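Long-range contacts in CysQ, sulfite synthesis pathway protein (PDB 3B8B), which probably hydrolyses adenosine 3',5'-bisphosphate to AMP and phosphate with the help of magnesium, as a bacterial member of the inositol monophosphatase family: residues Glu119-Ile124 with Ser223-Cys228; Lys66-Ile71 with Val104-Gly109; Gly97-Trp102 with Val127-Pro132; Thr244-Thr249 with Glu277-Pro282. One frame throughout, in Å; residues are numbered along the deposited sequence.

Contact 1. Residues Glu119-Ile124 with Ser223-Cys228. With SO4 (sulfate ion), chain B.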
loop_
_atom_site.group_PDB
_atom_site.type_symbol
_atom_site.label_atom_id
_atom_site.label_comp_id
_atom_site.label_asym_id
_atom_site.label_seq_id
_atom_site.Cartn_x
_atom_site.Cartn_y
_atom_site.Cartn_z
ATOM N N GLU A 119 6.828 6.099 9.139
ATOM C CA GLU A 119 6.657 5.236 7.944
ATOM C C GLU A 119 5.242 4.659 7.829
ATOM O O GLU A 119 5.029 3.465 7.633
ATOM C CB GLU A 119 7.755 4.179 7.875
ATOM C CG GLU A 119 9.136 4.843 7.705
ATOM C CD GLU A 119 10.308 3.870 7.644
ATOM O OE1 GLU A 119 10.079 2.641 7.643
ATOM O OE2 GLU A 119 11.496 4.345 7.575
ATOM N N PHE A 120 4.286 5.558 8.010
ATOM C CA PHE A 120 2.864 5.270 7.743
ATOM C C PHE A 120 2.551 5.655 6.288
ATOM O O PHE A 120 3.303 6.398 5.647
ATOM C CB PHE A 120 1.968 6.004 8.731
ATOM C CG PHE A 120 2.258 7.489 8.838
ATOM C CD1 PHE A 120 1.693 8.408 7.957
ATOM C CD2 PHE A 120 3.137 7.955 9.817
ATOM C CE1 PHE A 120 1.977 9.760 8.062
ATOM C CE2 PHE A 120 3.408 9.300 9.923
ATOM C CZ PHE A 120 2.872 10.193 9.039
ATOM N N THR A 121 1.429 5.136 5.775
ATOM C CA THR A 121 1.119 5.248 4.359
ATOM C C THR A 121 -0.383 5.455 4.124
ATOM O O THR A 121 -1.229 5.098 4.956
ATOM C CB THR A 121 1.491 3.948 3.605
ATOM O OG1 THR A 121 0.761 2.851 4.185
ATOM C CG2 THR A 121 3.008 3.652 3.663
ATOM N N VAL A 122 -0.679 6.018 2.963
ATOM C CA VAL A 122 -2.022 6.035 2.387
ATOM C C VAL A 122 -2.052 4.942 1.315
ATOM O O VAL A 122 -1.098 4.835 0.520
ATOM C CB VAL A 122 -2.324 7.399 1.736
ATOM C CG1 VAL A 122 -3.773 7.443 1.223
ATOM C CG2 VAL A 122 -2.067 8.573 2.718
ATOM N N ASN A 123 -3.126 4.140 1.291
ATOM C CA ASN A 123 -3.228 2.968 0.409
ATOM C C ASN A 123 -4.554 2.985 -0.358
ATOM O O ASN A 123 -5.623 2.981 0.265
ATOM C CB ASN A 123 -3.122 1.644 1.180
ATOM C CG ASN A 123 -1.813 1.528 1.920
ATOM O OD1 ASN A 123 -0.887 0.914 1.426
ATOM N ND2 ASN A 123 -1.728 2.189 3.091
ATOM N N ILE A 124 -4.471 3.051 -1.686
ATOM C CA ILE A 124 -5.664 3.036 -2.576
ATOM C C ILE A 124 -5.458 2.015 -3.702
ATOM O O ILE A 124 -4.479 2.099 -4.438
ATOM C CB ILE A 124 -5.953 4.417 -3.160
ATOM C CG1 ILE A 124 -6.255 5.428 -2.041
ATOM C CG2 ILE A 124 -7.167 4.336 -4.132
ATOM C CD1 ILE A 124 -6.385 6.869 -2.583
ATOM N N SER A 223 4.708 -0.293 7.544
ATOM C CA SER A 223 3.463 -0.351 6.754
ATOM C C SER A 223 3.714 -1.084 5.430
ATOM O O SER A 223 4.510 -2.034 5.335
ATOM C CB SER A 223 2.922 1.086 6.610
ATOM O OG SER A 223 1.724 1.143 5.866
ATOM N N SER A 224 3.010 -0.658 4.402
ATOM C CA SER A 224 3.079 -1.284 3.095
ATOM C C SER A 224 4.325 -0.946 2.293
ATOM O O SER A 224 4.510 -1.439 1.175
ATOM C CB SER A 224 1.827 -0.928 2.308
ATOM O OG SER A 224 1.736 0.484 2.257
ATOM N N ILE A 225 5.217 -0.113 2.831
ATOM C CA ILE A 225 6.502 0.124 2.191
ATOM C C ILE A 225 7.210 -1.238 2.042
ATOM O O ILE A 225 7.996 -1.439 1.125
ATOM C CB ILE A 225 7.371 1.112 3.001
ATOM C CG1 ILE A 225 6.629 2.428 3.213
ATOM C CG2 ILE A 225 8.701 1.318 2.299
ATOM C CD1 ILE A 225 7.350 3.423 4.127
ATOM N N LYS A 226 6.921 -2.158 2.956
ATOM C CA LYS A 226 7.553 -3.495 2.884
ATOM C C LYS A 226 7.222 -4.215 1.580
ATOM O O LYS A 226 8.063 -4.917 1.022
ATOM C CB LYS A 226 7.168 -4.336 4.090
ATOM C CG LYS A 226 7.768 -3.771 5.394
ATOM C CD LYS A 226 7.560 -4.627 6.625
ATOM C CE LYS A 226 6.151 -4.561 7.123
ATOM N NZ LYS A 226 5.745 -3.193 7.589
ATOM N N ILE A 227 6.007 -4.011 1.077
ATOM C CA ILE A 227 5.607 -4.606 -0.198
ATOM C C ILE A 227 6.342 -3.871 -1.320
ATOM O O ILE A 227 6.870 -4.478 -2.269
ATOM C CB ILE A 227 4.074 -4.534 -0.407
ATOM C CG1 ILE A 227 3.292 -5.265 0.721
ATOM C CG2 ILE A 227 3.736 -5.113 -1.821
ATOM C CD1 ILE A 227 1.787 -5.014 0.675
ATOM N N CYS A 228 6.406 -2.540 -1.193
ATOM C CA CYS A 228 7.105 -1.696 -2.152
ATOM C C CYS A 228 8.585 -2.024 -2.302
ATOM O O CYS A 228 9.124 -1.937 -3.387
ATOM C CB CYS A 228 6.937 -0.218 -1.817
ATOM S SG CYS A 228 5.197 0.333 -1.919
HETATM S S SO4 B . 2.967 -2.977 9.814
HETATM O O1 SO4 B . 2.839 -3.598 8.492
HETATM O O2 SO4 B . 2.139 -1.764 9.818
HETATM O O3 SO4 B . 2.398 -3.900 10.822
HETATM O O4 SO4 B . 4.308 -2.711 10.210
#
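F120 and S223 mark the closest backbone approach, with their CA atoms 5.7 Å apart: the end of a loop leading into strand 121-128 meets the turn just ahead of helix 225-232. No backbone hydrogen bond joins the two segments, so side chains carry the contact. Three hydroxyls and one amide gather there. S224 OG donates to N123 OD1 at 2.8 Å, in the carbonyl plane and on a lone pair, while N123 ND2 donates a hydrogen bond to T121 OG1 (2.8 Å). T121 OG1 lies 2.6 Å from S223 OG and 3.2 Å from S224 OG. Placing OG1 of T121 between the backbone N and carbonyl carbon (chi1 59°) leaves CG2 to pack on I225 CG1 at 3.8 Å, beside E119 CB on I225 CD1. With an alanine at N123, S224 OG would probably lose its acceptor and T121 OG1 the N-H that fixes its rotation. Around this network, S224, I225 and C228 lean on strand 131-139, T121 and N123 pair with strand 100-108, and V122 and I124 are covered by helix 20-43.

Contact 2. Residues Lys66-Ile71 with Val104-Gly109. With SO4 (sulfate ion), chain D.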
loop_
_atom_site.group_PDB
_atom_site.type_symbol
_atom_site.label_atom_id
_atom_site.label_comp_id
_atom_site.label_asym_id
_atom_site.label_seq_id
_atom_site.Cartn_x
_atom_site.Cartn_y
_atom_site.Cartn_z
ATOM N N LYS A 66 -9.868 12.667 8.403
ATOM C CA LYS A 66 -9.668 13.715 7.394
ATOM C C LYS A 66 -9.097 13.114 6.094
ATOM O O LYS A 66 -9.440 13.558 4.986
ATOM C CB LYS A 66 -8.783 14.842 7.926
ATOM C CG LYS A 66 -9.448 15.609 9.067
ATOM C CD LYS A 66 -8.941 17.025 9.206
ATOM C CE LYS A 66 -9.857 17.897 10.106
ATOM N NZ LYS A 66 -11.180 18.311 9.506
ATOM N N ALA A 67 -8.228 12.113 6.236
ATOM C CA ALA A 67 -7.676 11.401 5.080
ATOM C C ALA A 67 -8.779 10.693 4.311
ATOM O O ALA A 67 -8.848 10.772 3.080
ATOM C CB ALA A 67 -6.585 10.393 5.527
ATOM N N HIS A 68 -9.629 9.984 5.043
ATOM C CA HIS A 68 -10.769 9.288 4.435
ATOM C C HIS A 68 -11.644 10.265 3.662
ATOM O O HIS A 68 -12.011 10.019 2.520
ATOM C CB HIS A 68 -11.588 8.551 5.479
ATOM C CG HIS A 68 -12.851 7.977 4.935
ATOM N ND1 HIS A 68 -12.916 6.746 4.331
ATOM C CD2 HIS A 68 -14.086 8.507 4.852
ATOM C CE1 HIS A 68 -14.149 6.539 3.904
ATOM N NE2 HIS A 68 -14.884 7.584 4.228
ATOM N N GLU A 69 -11.956 11.393 4.284
ATOM C CA GLU A 69 -12.833 12.387 3.668
ATOM C C GLU A 69 -12.224 12.925 2.378
ATOM O O GLU A 69 -12.937 13.081 1.376
ATOM C CB GLU A 69 -13.112 13.507 4.675
ATOM C CG GLU A 69 -14.071 13.057 5.770
ATOM C CD GLU A 69 -14.233 14.070 6.918
ATOM O OE1 GLU A 69 -13.523 15.116 6.912
ATOM O OE2 GLU A 69 -15.066 13.788 7.836
ATOM N N ALA A 70 -10.913 13.203 2.397
ATOM C CA ALA A 70 -10.192 13.705 1.223
ATOM C C ALA A 70 -10.234 12.691 0.087
ATOM O O ALA A 70 -10.427 13.035 -1.084
ATOM C CB ALA A 70 -8.727 14.048 1.581
ATOM N N ILE A 71 -10.061 11.431 0.443
ATOM C CA ILE A 71 -10.029 10.371 -0.558
ATOM C C ILE A 71 -11.410 10.176 -1.180
ATOM O O ILE A 71 -11.516 10.163 -2.396
ATOM C CB ILE A 71 -9.523 9.052 0.049
ATOM C CG1 ILE A 71 -8.042 9.193 0.419
ATOM C CG2 ILE A 71 -9.777 7.879 -0.912
ATOM C CD1 ILE A 71 -7.537 8.048 1.350
ATOM N N VAL A 104 -9.462 0.719 0.205
ATOM C CA VAL A 104 -8.686 1.865 0.713
ATOM C C VAL A 104 -8.357 1.770 2.194
ATOM O O VAL A 104 -9.221 1.428 2.993
ATOM C CB VAL A 104 -9.509 3.151 0.498
ATOM C CG1 VAL A 104 -8.834 4.368 1.158
ATOM C CG2 VAL A 104 -9.736 3.389 -1.017
ATOM N N ASP A 105 -7.110 2.059 2.548
ATOM C CA ASP A 105 -6.773 2.387 3.932
ATOM C C ASP A 105 -6.182 3.785 3.931
ATOM O O ASP A 105 -5.072 3.984 3.454
ATOM C CB ASP A 105 -5.820 1.404 4.594
ATOM C CG ASP A 105 -5.654 1.681 6.095
ATOM O OD1 ASP A 105 -6.158 2.712 6.591
ATOM O OD2 ASP A 105 -5.034 0.820 6.795
ATOM N N PRO A 106 -6.941 4.746 4.440
ATOM C CA PRO A 106 -6.456 6.141 4.400
ATOM C C PRO A 106 -5.174 6.383 5.185
ATOM O O PRO A 106 -4.425 7.310 4.869
ATOM C CB PRO A 106 -7.625 6.940 5.013
ATOM C CG PRO A 106 -8.816 6.049 4.835
ATOM C CD PRO A 106 -8.285 4.661 5.028
ATOM N N LEU A 107 -4.905 5.562 6.197
ATOM C CA LEU A 107 -3.735 5.774 7.052
ATOM C C LEU A 107 -3.391 4.430 7.698
ATOM O O LEU A 107 -3.962 4.052 8.745
ATOM C CB LEU A 107 -4.005 6.842 8.099
ATOM C CG LEU A 107 -2.800 7.405 8.866
ATOM C CD1 LEU A 107 -3.253 8.523 9.831
ATOM C CD2 LEU A 107 -1.998 6.343 9.562
ATOM N N ASP A 108 -2.474 3.720 7.060
ATOM C CA ASP A 108 -1.943 2.464 7.609
ATOM C C ASP A 108 -0.648 2.726 8.374
ATOM O O ASP A 108 0.217 3.478 7.924
ATOM C CB ASP A 108 -1.650 1.425 6.545
ATOM C CG ASP A 108 -1.234 0.081 7.156
ATOM O OD1 ASP A 108 -1.947 -0.402 8.068
ATOM O OD2 ASP A 108 -0.153 -0.398 6.795
ATOM N N GLY A 109 -0.493 2.047 9.506
ATOM C CA GLY A 109 0.718 2.190 10.320
ATOM C C GLY A 109 0.463 3.002 11.549
ATOM O O GLY A 109 1.018 4.090 11.766
HETATM S S SO4 D . -18.507 7.205 4.571
HETATM O O1 SO4 D . -19.930 7.482 4.370
HETATM O O2 SO4 D . -18.164 7.574 5.943
HETATM O O3 SO4 D . -18.257 5.776 4.360
HETATM O O4 SO4 D . -17.712 7.991 3.622
#
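P106, the proline of the D-P-L-D-G-T motif of the inositol monophosphatase family, packs on A67, H68 and I71 of helix 59-75. The motif lies at the far end of strand 100-108, around the corner at P106 and L107, and its D105, L107 and D108 are predicted to bind magnesium. D105 OD1 accepts from L107 N (3.1 Å) in an Asx turn, the donor lying above the carboxylate plane. At this corner the CB of P106 points toward the helix and that of D105 away from it. P106 CB sits 3.6 Å from A67 CB, and P106 CG lies alongside H68 CB at 3.8 Å. Further along the helix, I71 has CG1 anti to its carbonyl carbon (chi1 -68°), which brings CD1 across the proline at about a right angle, 3.8 Å from P106 CB. The same methyl meets V104 CG1 tip to tip at 3.9 Å. No hydrogen bond crosses between the segments; carbon surfaces fit together beside the predicted metal-binding residues. The H68 ring is held at both nitrogens: ND1 bonds S84 OG, and NE2 donates to O4 of a sulfate, probably from the crystallisation liquor, at 2.9 Å, in the ring plane and almost straight (176°).

Contact 3. Residues Gly97-Trp102 with Val127-Pro132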
loop_
_atom_site.group_PDB
_atom_site.type_symbol
_atom_site.label_atom_id
_atom_site.label_comp_id
_atom_site.label_asym_id
_atom_site.label_seq_id
_atom_site.Cartn_x
_atom_site.Cartn_y
_atom_site.Cartn_z
ATOM N N GLY A 97 -21.651 -8.043 -4.690
ATOM C CA GLY A 97 -21.955 -7.866 -6.107
ATOM C C GLY A 97 -21.147 -6.798 -6.823
ATOM O O GLY A 97 -21.407 -6.527 -7.996
ATOM N N TRP A 98 -20.199 -6.178 -6.130
ATOM C CA TRP A 98 -19.311 -5.191 -6.750
ATOM C C TRP A 98 -18.163 -5.915 -7.414
ATOM O O TRP A 98 -17.212 -6.334 -6.718
ATOM C CB TRP A 98 -18.734 -4.246 -5.702
ATOM C CG TRP A 98 -19.711 -3.427 -4.960
ATOM C CD1 TRP A 98 -21.048 -3.260 -5.236
ATOM C CD2 TRP A 98 -19.435 -2.615 -3.814
ATOM N NE1 TRP A 98 -21.610 -2.416 -4.316
ATOM C CE2 TRP A 98 -20.642 -1.996 -3.439
ATOM C CE3 TRP A 98 -18.282 -2.358 -3.063
ATOM C CZ2 TRP A 98 -20.727 -1.120 -2.348
ATOM C CZ3 TRP A 98 -18.367 -1.487 -1.984
ATOM C CH2 TRP A 98 -19.589 -0.891 -1.631
ATOM N N ASP A 99 -18.206 -6.054 -8.736
ATOM C CA ASP A 99 -17.110 -6.697 -9.465
ATOM C C ASP A 99 -15.856 -5.818 -9.506
ATOM O O ASP A 99 -14.740 -6.336 -9.571
ATOM C CB ASP A 99 -17.510 -7.018 -10.886
ATOM C CG ASP A 99 -18.667 -8.008 -10.961
ATOM O OD1 ASP A 99 -18.725 -8.947 -10.125
ATOM O OD2 ASP A 99 -19.504 -7.825 -11.865
ATOM N N THR A 100 -16.056 -4.502 -9.490
ATOM C CA THR A 100 -14.948 -3.549 -9.474
ATOM C C THR A 100 -15.198 -2.565 -8.349
ATOM O O THR A 100 -16.308 -2.022 -8.205
ATOM C CB THR A 100 -14.774 -2.789 -10.800
ATOM O OG1 THR A 100 -14.731 -3.723 -11.883
ATOM C CG2 THR A 100 -13.499 -1.927 -10.786
ATOM N N LEU A 101 -14.182 -2.382 -7.513
ATOM C CA LEU A 101 -14.308 -1.529 -6.341
ATOM C C LEU A 101 -12.961 -0.976 -5.926
ATOM O O LEU A 101 -11.915 -1.565 -6.219
ATOM C CB LEU A 101 -14.938 -2.287 -5.166
ATOM C CG LEU A 101 -14.062 -3.338 -4.466
ATOM C CD1 LEU A 101 -14.635 -3.701 -3.075
ATOM C CD2 LEU A 101 -13.935 -4.576 -5.329
ATOM N N TRP A 102 -13.003 0.155 -5.226
ATOM C CA TRP A 102 -11.830 0.691 -4.566
ATOM C C TRP A 102 -11.722 0.042 -3.189
ATOM O O TRP A 102 -12.716 -0.099 -2.480
ATOM C CB TRP A 102 -11.946 2.195 -4.368
ATOM C CG TRP A 102 -12.030 2.975 -5.639
ATOM C CD1 TRP A 102 -13.143 3.553 -6.194
ATOM C CD2 TRP A 102 -10.937 3.295 -6.512
ATOM N NE1 TRP A 102 -12.805 4.201 -7.360
ATOM C CE2 TRP A 102 -11.467 4.048 -7.593
ATOM C CE3 TRP A 102 -9.559 3.023 -6.491
ATOM C CZ2 TRP A 102 -10.657 4.545 -8.624
ATOM C CZ3 TRP A 102 -8.763 3.491 -7.545
ATOM C CH2 TRP A 102 -9.310 4.249 -8.575
ATOM N N VAL A 127 -9.686 -2.831 -7.429
ATOM C CA VAL A 127 -9.794 -4.299 -7.489
ATOM C C VAL A 127 -10.885 -4.662 -8.511
ATOM O O VAL A 127 -11.971 -4.070 -8.499
ATOM C CB VAL A 127 -10.114 -4.867 -6.108
ATOM C CG1 VAL A 127 -10.539 -6.349 -6.193
ATOM C CG2 VAL A 127 -8.897 -4.689 -5.155
ATOM N N GLN A 128 -10.555 -5.586 -9.411
ATOM C CA GLN A 128 -11.495 -6.056 -10.398
ATOM C C GLN A 128 -11.474 -7.571 -10.421
ATOM O O GLN A 128 -10.418 -8.198 -10.544
ATOM C CB GLN A 128 -11.168 -5.495 -11.774
ATOM C CG GLN A 128 -12.277 -5.678 -12.776
ATOM C CD GLN A 128 -12.143 -4.701 -13.919
ATOM O OE1 GLN A 128 -11.074 -4.594 -14.541
ATOM N NE2 GLN A 128 -13.199 -3.942 -14.173
ATOM N N ASN A 129 -12.655 -8.153 -10.257
ATOM C CA ASN A 129 -12.802 -9.612 -10.148
ATOM C C ASN A 129 -11.769 -10.211 -9.183
ATOM O O ASN A 129 -11.068 -11.195 -9.482
ATOM C CB ASN A 129 -12.747 -10.242 -11.528
ATOM C CG ASN A 129 -13.824 -9.695 -12.440
ATOM O OD1 ASN A 129 -14.979 -9.547 -12.030
ATOM N ND2 ASN A 129 -13.452 -9.373 -13.674
ATOM N N ALA A 130 -11.675 -9.569 -8.021
ATOM C CA ALA A 130 -10.905 -10.044 -6.869
ATOM C C ALA A 130 -9.398 -9.871 -7.003
ATOM O O ALA A 130 -8.660 -10.338 -6.154
ATOM C CB ALA A 130 -11.220 -11.487 -6.563
ATOM N N VAL A 131 -8.958 -9.185 -8.065
ATOM C CA VAL A 131 -7.546 -8.950 -8.333
ATOM C C VAL A 131 -7.264 -7.438 -8.258
ATOM O O VAL A 131 -7.966 -6.665 -8.877
ATOM C CB VAL A 131 -7.174 -9.450 -9.747
ATOM C CG1 VAL A 131 -5.674 -9.207 -10.059
ATOM C CG2 VAL A 131 -7.556 -10.941 -9.916
ATOM N N PRO A 132 -6.207 -7.026 -7.549
ATOM C CA PRO A 132 -5.830 -5.613 -7.551
ATOM C C PRO A 132 -5.170 -5.263 -8.874
ATOM O O PRO A 132 -4.113 -5.802 -9.212
ATOM C CB PRO A 132 -4.839 -5.486 -6.379
ATOM C CG PRO A 132 -4.644 -6.798 -5.878
ATOM C CD PRO A 132 -5.321 -7.814 -6.692
HETATM O O HOH W 1 -13.677 -7.684 -7.162
HETATM O O HOH W 2 -16.412 -10.453 -9.710
#
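L101 and V127 form an antiparallel hydrogen-bonded pair, with V127 N to L101 O at 2.8 Å and L101 N to V127 O at 3.0 Å. T100 and Q128 follow as the non-hydrogen-bonded pair, and N129 N closes the ladder on D99 O at 2.8 Å. Strands 100-108 and 121-128 thus meet at their ends, where a type I' turn from Q128 to V131 leads into strand 131-139. The side chains differ by face. L101 holds CG between its backbone N and carbonyl carbon (chi1 73°), which swings the leucine over the neighbouring strand: CD2 settles 3.9 Å from V127 CB, the two side chains lying side by side, while CD1 reaches the edge of the W98 ring. On the other face, T100 OG1 stands beside its own N, anti to the carbonyl carbon (chi1 -51°). Q128 NE2 donates to that hydroxyl at 2.8 Å, the oxygen lying somewhat out of the Q128 amide plane; since Q128 has a second conformer, this bond is doubtful as a constant feature. Beyond the strands, the D99 and N129 side chains cross obliquely, their carboxylate and amide planes 53° apart, and are joined through water. One water donates to both D99 OD1 (2.8 Å) and N129 OD1 (2.9 Å); another donates to D99 O and accepts from A130 N at 2.9 Å. The chemistry therefore grades from an apolar pair to polar ends, implying that main-chain bonds set the register, with the exposed ends linked by one side-chain bond and by water.

Contact 4. Residues Thr244-Thr249 with Glu277-Pro282; sequences TMEWDT and EDLLNP. With SO4 (sulfate ion), chain G.
L279 forms the apolar centre, its branches spread between three side chains of the 244-249 segment. CD1 meets W247 CZ3 at 3.6 Å, CD2 lies on the carboxyl carbon CD of E246 at 3.6 Å, and CB touches the CE methyl of M245 at 3.7 Å. M245 is modelled as selenomethionine; bends at chi2 (-64°) and chi3 (-75°) fold its end back toward the partner segment, so that SE also packs 3.8 Å from L280 CD2. Its CB lies over one face of the W247 ring. Outward, N281 N donates to T244 O at 2.8 Å and E246 N to L279 O at 2.9 Å, the latter bond running nearly along the C=O axis. At the polar edge D278 OD1 accepts a hydrogen bond from L280 N in an Asx turn, and the E246 carboxylate is held by a salt bridge to K276 and a hydrogen bond from N275 N. An alanine in place of E246 would probably leave K276 without its charged mate and uncover one side of L279. The short, weakly bonded strand 244-245 runs antiparallel to the start of strand 280-288, M245 opposite L280, then gives way to helix 246-258, whose first turn carries the predicted magnesium ligand D248. W247 and E246 rest on strand 100-108, T244 and T249 on F284, and L279 on R95 of helix 92-95.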
loop_
_atom_site.group_PDB
_atom_site.type_symbol
_atom_site.label_atom_id
_atom_site.label_comp_id
_atom_site.label_asym_id
_atom_site.label_seq_id
_atom_site.Cartn_x
_atom_site.Cartn_y
_atom_site.Cartn_z
ATOM N N THR A 244 -3.561 -9.431 8.655
ATOM C CA THR A 244 -3.616 -8.082 8.059
ATOM C C THR A 244 -4.956 -7.999 7.347
ATOM O O THR A 244 -5.604 -9.003 7.168
ATOM C CB THR A 244 -2.482 -7.850 7.052
ATOM O OG1 THR A 244 -2.622 -8.739 5.931
ATOM C CG2 THR A 244 -1.094 -7.987 7.685
HETATM N N MSE A 245 -5.375 -6.784 6.988
HETATM C CA MSE A 245 -6.627 -6.546 6.316
HETATM C C MSE A 245 -6.390 -6.280 4.821
HETATM O O MSE A 245 -5.350 -5.740 4.424
HETATM C CB MSE A 245 -7.369 -5.336 6.927
HETATM C CG MSE A 245 -7.648 -5.452 8.404
HETATM SE SE MSE A 245 -8.862 -6.932 8.768
HETATM C CE MSE A 245 -10.471 -6.182 8.188
ATOM N N GLU A 246 -7.379 -6.631 4.010
ATOM C CA GLU A 246 -7.296 -6.447 2.552
ATOM C C GLU A 246 -6.815 -5.067 2.127
ATOM O O GLU A 246 -6.025 -4.931 1.208
ATOM C CB GLU A 246 -8.626 -6.700 1.880
ATOM C CG GLU A 246 -9.052 -8.173 1.812
ATOM C CD GLU A 246 -10.286 -8.378 0.965
ATOM O OE1 GLU A 246 -10.619 -7.481 0.136
ATOM O OE2 GLU A 246 -10.916 -9.447 1.078
ATOM N N TRP A 247 -7.331 -4.046 2.795
ATOM C CA TRP A 247 -6.993 -2.663 2.453
ATOM C C TRP A 247 -5.545 -2.292 2.722
ATOM O O TRP A 247 -5.060 -1.292 2.201
ATOM C CB TRP A 247 -7.950 -1.664 3.125
ATOM C CG TRP A 247 -8.297 -1.888 4.523
ATOM C CD1 TRP A 247 -7.465 -1.869 5.629
ATOM C CD2 TRP A 247 -9.602 -2.156 5.010
ATOM N NE1 TRP A 247 -8.211 -2.127 6.766
ATOM C CE2 TRP A 247 -9.517 -2.293 6.409
ATOM C CE3 TRP A 247 -10.847 -2.276 4.396
ATOM C CZ2 TRP A 247 -10.636 -2.564 7.194
ATOM C CZ3 TRP A 247 -11.956 -2.550 5.179
ATOM C CH2 TRP A 247 -11.835 -2.696 6.558
ATOM N N ASP A 248 -4.821 -3.081 3.529
ATOM C CA ASP A 248 -3.416 -2.808 3.726
ATOM C C ASP A 248 -2.477 -3.491 2.748
ATOM O O ASP A 248 -1.295 -3.178 2.719
ATOM C CB ASP A 248 -3.061 -3.048 5.163
ATOM C CG ASP A 248 -3.786 -2.065 6.055
ATOM O OD1 ASP A 248 -3.917 -0.865 5.629
ATOM O OD2 ASP A 248 -4.287 -2.463 7.096
ATOM N N THR A 249 -3.007 -4.446 1.985
ATOM C CA THR A 249 -2.203 -5.112 0.983
ATOM C C THR A 249 -2.580 -4.814 -0.472
ATOM O O THR A 249 -1.738 -4.955 -1.357
ATOM C CB THR A 249 -2.199 -6.647 1.162
ATOM O OG1 THR A 249 -3.505 -7.185 1.032
ATOM C CG2 THR A 249 -1.589 -7.042 2.551
ATOM N N GLU A 277 -15.606 -12.450 1.812
ATOM C CA GLU A 277 -16.576 -12.338 2.887
ATOM C C GLU A 277 -15.920 -11.815 4.154
ATOM O O GLU A 277 -16.456 -10.905 4.807
ATOM C CB GLU A 277 -17.286 -13.666 3.150
ATOM C CG GLU A 277 -18.347 -13.526 4.211
ATOM C CD GLU A 277 -19.362 -14.628 4.163
ATOM O OE1 GLU A 277 -18.998 -15.757 3.726
ATOM O OE2 GLU A 277 -20.517 -14.341 4.563
ATOM N N ASP A 278 -14.745 -12.347 4.465
ATOM C CA ASP A 278 -13.953 -11.876 5.577
ATOM C C ASP A 278 -12.800 -11.049 5.024
ATOM O O ASP A 278 -11.961 -11.562 4.257
ATOM C CB ASP A 278 -13.393 -13.040 6.383
ATOM C CG ASP A 278 -12.816 -12.603 7.726
ATOM O OD1 ASP A 278 -12.240 -11.510 7.875
ATOM O OD2 ASP A 278 -12.959 -13.393 8.688
ATOM N N LEU A 279 -12.730 -9.780 5.421
ATOM C CA LEU A 279 -11.691 -8.875 4.930
ATOM C C LEU A 279 -10.273 -9.078 5.521
ATOM O O LEU A 279 -9.303 -8.429 5.111
ATOM C CB LEU A 279 -12.149 -7.420 5.103
ATOM C CG LEU A 279 -13.387 -7.058 4.270
ATOM C CD1 LEU A 279 -13.827 -5.617 4.630
ATOM C CD2 LEU A 279 -13.139 -7.195 2.742
ATOM N N LEU A 280 -10.126 -10.010 6.471
ATOM C CA LEU A 280 -8.802 -10.468 6.856
ATOM C C LEU A 280 -8.143 -11.170 5.679
ATOM O O LEU A 280 -8.793 -11.972 4.997
ATOM C CB LEU A 280 -8.877 -11.485 8.010
ATOM C CG LEU A 280 -9.031 -10.899 9.407
ATOM C CD1 LEU A 280 -9.585 -11.927 10.406
ATOM C CD2 LEU A 280 -7.709 -10.350 9.875
ATOM N N ASN A 281 -6.867 -10.867 5.477
ATOM C CA ASN A 281 -5.988 -11.665 4.617
ATOM C C ASN A 281 -5.507 -12.864 5.423
ATOM O O ASN A 281 -5.183 -12.706 6.613
ATOM C CB ASN A 281 -4.715 -10.910 4.198
ATOM C CG ASN A 281 -4.957 -9.686 3.318
ATOM O OD1 ASN A 281 -4.325 -8.605 3.531
ATOM N ND2 ASN A 281 -5.787 -9.831 2.325
ATOM N N PRO A 282 -5.273 -13.999 4.747
ATOM C CA PRO A 282 -4.405 -15.027 5.342
ATOM C C PRO A 282 -2.951 -14.575 5.341
ATOM O O PRO A 282 -2.618 -13.488 4.819
ATOM C CB PRO A 282 -4.571 -16.219 4.394
ATOM C CG PRO A 282 -4.824 -15.598 3.067
ATOM C CD PRO A 282 -5.673 -14.344 3.371
HETATM S S SO4 G . -15.005 -15.524 0.038
HETATM O O1 SO4 G . -13.951 -16.027 0.929
HETATM O O2 SO4 G . -14.420 -14.972 -1.191
HETATM O O3 SO4 G . -15.753 -14.474 0.704
HETATM O O4 SO4 G . -15.920 -16.621 -0.294
HETATM O O HOH W 3 -2.075 -11.283 6.515
#

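How the contacts relate
Contacts 1, 2 and 4 converge on the predicted magnesium site, while contact 3 lies farther off. Contact 1 touches contact 2 at D108, a predicted magnesium ligand, through S223 OG to D108 OD2 (2.6 Å) and T121 O to D108 N (2.8 Å), both probable hydrogen bonds. Contact 4 brings D248 OD1 3.2 Å from D108 OD1 of contact 2; such clustered carboxylates are consistent with metal binding. W247 CB also packs on V104 O at 3.3 Å. Contact 3 uses the same strands, 100-108 and 121-128, at their other ends, with its centre about 20 Å from that of contact 1 and about 19 Å from that of contact 2.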